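4-hydroxybutyrate coenzyme A transferase (PDB 2OAS) binds coenzyme A and probably transfers it between carboxylic acids such as acetate and 4-hydroxybutyrate. Local coordinates at residues Pro101-Arg105 and Ser106-Lys110; Glu134-Leu137 and Ala138-Val142; Ile239-Leu242 and Val243-Gly246. One frame throughout, in Å; residues are numbered along the deposited sequence.

Interaction 1: Pro101-Arg105 and Ser106-Lys110; sequences PKLFR and SGEQK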
# COMPACT_ATOMS: atom_id res chain seq x y z
N PRO A 101 -13.02 9.96 -3.88
CA PRO A 101 -13.28 11.19 -4.66
C PRO A 101 -12.97 10.98 -6.13
O PRO A 101 -13.68 11.48 -7.01
CB PRO A 101 -12.35 12.21 -4.03
CG PRO A 101 -12.31 11.78 -2.61
CD PRO A 101 -12.14 10.27 -2.75
N LYS A 102 -11.90 10.23 -6.39
CA LYS A 102 -11.48 9.95 -7.76
C LYS A 102 -12.48 9.04 -8.50
O LYS A 102 -12.71 9.21 -9.70
CB LYS A 102 -10.09 9.29 -7.77
CG LYS A 102 -9.69 8.73 -9.13
CD LYS A 102 -9.01 7.34 -9.01
CE LYS A 102 -8.88 6.67 -10.40
NZ LYS A 102 -8.12 5.37 -10.43
N LEU A 103 -13.06 8.08 -7.78
CA LEU A 103 -14.03 7.16 -8.35
C LEU A 103 -15.24 7.96 -8.83
O LEU A 103 -15.88 7.63 -9.84
CB LEU A 103 -14.49 6.13 -7.31
CG LEU A 103 -15.26 4.91 -7.81
CD1 LEU A 103 -14.29 3.97 -8.51
CD2 LEU A 103 -15.91 4.17 -6.65
N PHE A 104 -15.56 9.01 -8.09
CA PHE A 104 -16.69 9.85 -8.46
C PHE A 104 -16.30 10.77 -9.60
O PHE A 104 -16.95 10.78 -10.64
CB PHE A 104 -17.18 10.68 -7.28
CG PHE A 104 -17.74 9.87 -6.15
CD1 PHE A 104 -18.19 8.57 -6.36
CD2 PHE A 104 -17.83 10.42 -4.88
CE1 PHE A 104 -18.72 7.82 -5.31
CE2 PHE A 104 -18.36 9.68 -3.82
CZ PHE A 104 -18.81 8.37 -4.04
N ARG A 105 -15.23 11.53 -9.40
CA ARG A 105 -14.79 12.48 -10.43
C ARG A 105 -14.45 11.85 -11.78
O ARG A 105 -14.77 12.43 -12.82
CB ARG A 105 -13.61 13.31 -9.90
CG ARG A 105 -14.07 14.46 -9.01
CD ARG A 105 -13.09 14.81 -7.91
NE ARG A 105 -13.62 15.90 -7.10
CZ ARG A 105 -13.13 16.29 -5.92
NH1 ARG A 105 -12.08 15.68 -5.39
NH2 ARG A 105 -13.71 17.29 -5.29
N SER A 106 -13.82 10.68 -11.76
CA SER A 106 -13.44 9.99 -12.99
C SER A 106 -14.68 9.47 -13.70
O SER A 106 -14.61 8.94 -14.81
CB SER A 106 -12.54 8.80 -12.67
OG SER A 106 -13.29 7.79 -12.01
N GLY A 107 -15.82 9.61 -13.03
CA GLY A 107 -17.07 9.15 -13.61
C GLY A 107 -17.23 7.64 -13.58
O GLY A 107 -18.18 7.11 -14.15
N GLU A 108 -16.31 6.94 -12.92
CA GLU A 108 -16.39 5.49 -12.85
C GLU A 108 -17.64 5.06 -12.09
O GLU A 108 -18.27 4.06 -12.43
CB GLU A 108 -15.14 4.92 -12.18
CG GLU A 108 -13.87 5.06 -13.02
CD GLU A 108 -12.59 4.67 -12.27
OE1 GLU A 108 -12.25 5.34 -11.26
OE2 GLU A 108 -11.94 3.68 -12.70
N GLN A 109 -18.00 5.82 -11.06
CA GLN A 109 -19.20 5.54 -10.25
C GLN A 109 -20.14 6.74 -10.30
O GLN A 109 -19.84 7.81 -9.79
CB GLN A 109 -18.82 5.23 -8.80
CG GLN A 109 -20.01 5.11 -7.84
CD GLN A 109 -20.90 3.90 -8.12
OE1 GLN A 109 -20.51 2.76 -7.88
NE2 GLN A 109 -22.09 4.15 -8.63
N LYS A 110 -21.27 6.54 -10.95
CA LYS A 110 -22.27 7.58 -11.11
C LYS A 110 -23.06 7.81 -9.83
O LYS A 110 -23.28 6.89 -9.05
CB LYS A 110 -23.25 7.19 -12.23
CG LYS A 110 -23.45 8.26 -13.29
CD LYS A 110 -22.17 8.49 -14.10
CE LYS A 110 -22.38 9.59 -15.16
NZ LYS A 110 -21.17 9.85 -16.00
O HOH W 1 -19.77 10.20 -11.31
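Ser106, Gln109 and Leu103 carry this local contact, in which the chain leaving helix 100-105 folds back on the last turn. Ser106 N donates to Lys102 O at 2.8 Å, and its hydroxyl lies by the same carbonyl, OG 2.8 Å from Lys102 O and equally near Glu108 OE1, and the one proton could go to either. The hydroxyl also receives Glu108 N, an ST turn. Gly107, with phi of 75°, turns the chain so that Gln109 N reaches Leu103 O at 3.0 Å. Beside that bond Gln109 CB rests on Leu103 CG at 3.7 Å. CG of Gln109 is anti to its backbone nitrogen (chi1 172°) and runs alongside Phe104, 3.9 Å from CE1, before a bend at chi2 brings NE2 to Lys110 O at 3.0 Å, on a lone pair in the carbonyl plane. Replacing Gln109 by alanine would probably open a gap beside Phe104 CE1 and leave Lys110 O without this donor. In the second subunit, Lys393 forms a salt bridge with Glu108 OE2 and Gly340 O accepts from Lys102 NZ. The chemistry thus implies a helix end closed mainly by backbone bonds, with Lys102 and Glu108 turned to the dimer interface.

Interaction 2: Glu134-Leu137 and Ala138-Val142; sequences EATL and AACQV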
# COMPACT_ATOMS: atom_id res chain seq x y z
N GLU A 134 -14.86 14.91 3.92
CA GLU A 134 -14.55 13.62 3.32
C GLU A 134 -14.69 13.58 1.79
O GLU A 134 -14.04 14.35 1.08
CB GLU A 134 -15.39 12.49 3.97
CG GLU A 134 -16.72 12.92 4.64
CD GLU A 134 -17.95 12.35 3.96
OE1 GLU A 134 -19.06 12.41 4.52
OE2 GLU A 134 -17.79 11.83 2.84
N ALA A 135 -15.53 12.69 1.29
CA ALA A 135 -15.73 12.55 -0.14
C ALA A 135 -17.06 13.09 -0.62
O ALA A 135 -17.40 12.96 -1.81
CB ALA A 135 -15.62 11.09 -0.53
N THR A 136 -17.82 13.69 0.28
CA THR A 136 -19.12 14.24 -0.07
C THR A 136 -18.96 15.43 -1.04
O THR A 136 -19.75 15.60 -1.97
CB THR A 136 -19.93 14.61 1.22
OG1 THR A 136 -21.11 15.34 0.87
CG2 THR A 136 -19.08 15.41 2.18
N LEU A 137 -17.90 16.21 -0.84
CA LEU A 137 -17.62 17.36 -1.69
C LEU A 137 -17.48 16.89 -3.14
O LEU A 137 -18.03 17.50 -4.06
CB LEU A 137 -16.34 18.03 -1.20
CG LEU A 137 -15.92 19.38 -1.79
CD1 LEU A 137 -15.30 19.16 -3.13
CD2 LEU A 137 -17.13 20.30 -1.88
N ALA A 138 -16.78 15.77 -3.32
CA ALA A 138 -16.58 15.18 -4.64
C ALA A 138 -17.90 14.62 -5.17
O ALA A 138 -18.18 14.68 -6.38
CB ALA A 138 -15.53 14.08 -4.56
N ALA A 139 -18.71 14.07 -4.26
CA ALA A 139 -20.01 13.51 -4.62
C ALA A 139 -20.93 14.64 -5.08
O ALA A 139 -21.67 14.50 -6.05
CB ALA A 139 -20.61 12.79 -3.42
N CYS A 140 -20.88 15.76 -4.38
CA CYS A 140 -21.72 16.90 -4.75
C CYS A 140 -21.31 17.47 -6.10
O CYS A 140 -22.10 18.14 -6.77
CB CYS A 140 -21.63 18.01 -3.71
SG CYS A 140 -22.47 17.60 -2.19
N GLN A 141 -20.07 17.20 -6.51
CA GLN A 141 -19.57 17.70 -7.78
C GLN A 141 -20.18 16.94 -8.95
O GLN A 141 -20.61 17.54 -9.94
CB GLN A 141 -18.03 17.56 -7.83
CG GLN A 141 -17.26 18.89 -7.99
CD GLN A 141 -16.90 19.56 -6.64
OE1 GLN A 141 -15.73 19.56 -6.21
NE2 GLN A 141 -17.92 20.12 -5.97
N VAL A 142 -20.23 15.62 -8.85
CA VAL A 142 -20.76 14.81 -9.92
C VAL A 142 -22.23 14.43 -9.77
O VAL A 142 -22.85 13.93 -10.70
CB VAL A 142 -19.91 13.55 -10.09
CG1 VAL A 142 -18.46 13.93 -10.32
CG2 VAL A 142 -20.02 12.67 -8.85
O HOH W 2 -14.36 15.03 -1.81
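Two backbone bonds wind the first turn of helix 136-142: Ala139 N to Ala135 O, and Cys140 N to Thr136 O at 2.7 Å, nearly along the C=O axis, while Gln141 N to Leu137 O is weak. A water bridges Glu134 O and Ala138 N, accepting from the latter at 2.9 Å, so the amide at the start of the helix is satisfied. Just before the helix, Glu134 OE2 receives Ala135 N on its anti side, and OE1 is held by Ser26 N. Among the side chains, Leu137 and Gln141 meet one turn apart. Leu137 swings CG away from its own N (chi1 -171°), which places CD1 against the amide of Gln141; the 3.1 Å from CD1 to OE1 is shorter than comfortable and its detail doubtful. On another side Cys140 SG lies 4.0 Å from Thr136 OG1, a buried hydroxyl with no partner in the model. The small Ala138 packs on Pro101, and Ala139 on Trp23 of strand 21-24. Such a helix, linking neighbouring parallel strands 113-118 and 145-150, is the helical limb of a beta-alpha-beta crossover in the Rossmann-like N-terminal domain.

Interaction 3: Ile239-Leu242 and Val243-Gly246; sequences ILQL and VEKG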
# COMPACT_ATOMS: atom_id res chain seq x y z
N ILE A 239 -7.99 15.79 21.17
CA ILE A 239 -7.11 16.79 20.62
C ILE A 239 -7.41 18.17 21.19
O ILE A 239 -6.50 18.90 21.59
CB ILE A 239 -7.24 16.84 19.11
CG1 ILE A 239 -7.07 15.42 18.55
CG2 ILE A 239 -6.20 17.77 18.53
CD1 ILE A 239 -5.74 14.80 18.91
N LEU A 240 -8.69 18.50 21.22
CA LEU A 240 -9.14 19.78 21.73
C LEU A 240 -8.48 20.12 23.07
O LEU A 240 -8.07 21.26 23.30
CB LEU A 240 -10.67 19.75 21.86
CG LEU A 240 -11.40 20.96 22.45
CD1 LEU A 240 -11.15 22.20 21.60
CD2 LEU A 240 -12.87 20.64 22.53
N GLN A 241 -8.35 19.14 23.95
CA GLN A 241 -7.73 19.35 25.26
C GLN A 241 -6.26 19.73 25.20
O GLN A 241 -5.80 20.55 25.99
CB GLN A 241 -7.89 18.10 26.13
CG GLN A 241 -9.33 17.79 26.51
CD GLN A 241 -9.42 16.65 27.52
OE1 GLN A 241 -9.23 15.48 27.18
NE2 GLN A 241 -9.71 17.01 28.78
N LEU A 242 -5.52 19.14 24.27
CA LEU A 242 -4.10 19.43 24.11
C LEU A 242 -3.91 20.78 23.45
O LEU A 242 -2.87 21.43 23.61
CB LEU A 242 -3.42 18.33 23.28
CG LEU A 242 -2.87 17.11 24.04
CD1 LEU A 242 -3.89 16.58 25.02
CD2 LEU A 242 -2.45 16.03 23.05
N VAL A 243 -4.91 21.22 22.70
CA VAL A 243 -4.82 22.50 22.05
C VAL A 243 -4.92 23.60 23.10
O VAL A 243 -4.12 24.53 23.10
CB VAL A 243 -5.95 22.67 21.01
CG1 VAL A 243 -5.94 24.08 20.44
CG2 VAL A 243 -5.77 21.64 19.90
N GLU A 244 -5.89 23.47 24.00
CA GLU A 244 -6.07 24.49 25.02
C GLU A 244 -4.92 24.47 26.02
O GLU A 244 -4.75 25.41 26.81
CB GLU A 244 -7.42 24.32 25.72
CG GLU A 244 -7.72 22.90 26.19
CD GLU A 244 -9.22 22.64 26.45
OE1 GLU A 244 -9.54 22.11 27.55
OE2 GLU A 244 -10.06 22.96 25.56
N LYS A 245 -4.11 23.42 25.96
CA LYS A 245 -2.95 23.28 26.83
C LYS A 245 -1.71 23.86 26.15
O LYS A 245 -0.64 23.93 26.76
CB LYS A 245 -2.72 21.80 27.15
CG LYS A 245 -2.99 21.43 28.60
CD LYS A 245 -4.38 21.86 29.02
CE LYS A 245 -4.53 21.92 30.55
NZ LYS A 245 -5.83 22.57 30.97
N GLY A 246 -1.83 24.26 24.89
CA GLY A 246 -0.69 24.82 24.19
C GLY A 246 0.26 23.77 23.65
O GLY A 246 1.21 24.08 22.94
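With chi1 of 49°, Glu244 holds CG between its backbone nitrogen and carbonyl carbon, folded back over the preceding turn, where CG lies 3.0 Å from Gln241 O, uncomfortably close and doubtful in detail. The extended remainder then lays the carboxylate beside Leu240, OE2 standing 3.9 Å from its CG. Val243 points CG1 directly away from its own nitrogen (chi1 174°), which sends CG2 back beside that nitrogen to meet CG2 of Ile239 at 4.1 Å, an apolar pair one turn apart. Beneath, Val243 N donates to Ile239 O at 3.0 Å, and Glu244 N to Leu240 O at 3.2 Å. Lys245 N to Leu242 O is a weak bond, and Gly246, the first residue to leave helical angles, completes a Schellman motif, its N donating to Val243 O. At its backbone angles (phi 81°) a side chain would be jammed against the preceding carbonyl oxygen. Polar residues thus occupy an exposed side, while the apolar ones face the protein. Leu240 packs on Leu271 and Tyr274 of helix 269-275, whose Lys270 makes a long, weak ion pair with Glu244; Leu242 and Ile239 rest on Leu219 of helix 213-220 and on Ile248 in the following loop.

Interactions 1 and 2 are neighbours within the N-terminal domain, their centres 10 Å apart. Arg105 joins them: NH2 lies 3.2 Å from Gln141 OE1, a probable hydrogen bond, and the guanidinium covers Ala138, while NH1 forms salt bridges with Asp285 and Glu287. Interaction 3 stands apart, its centre 31 Å from that of interaction 2 and 38 Å from that of interaction 1, on the opposite side of the chain's centre from the latter. None forms the coenzyme A pocket. The side chain of Ala135 is about 11 Å from the bound coenzyme A and that of Ile239 about 13 Å; each is about 11 Å from the side chain of Glu233, the covalent coenzyme A site.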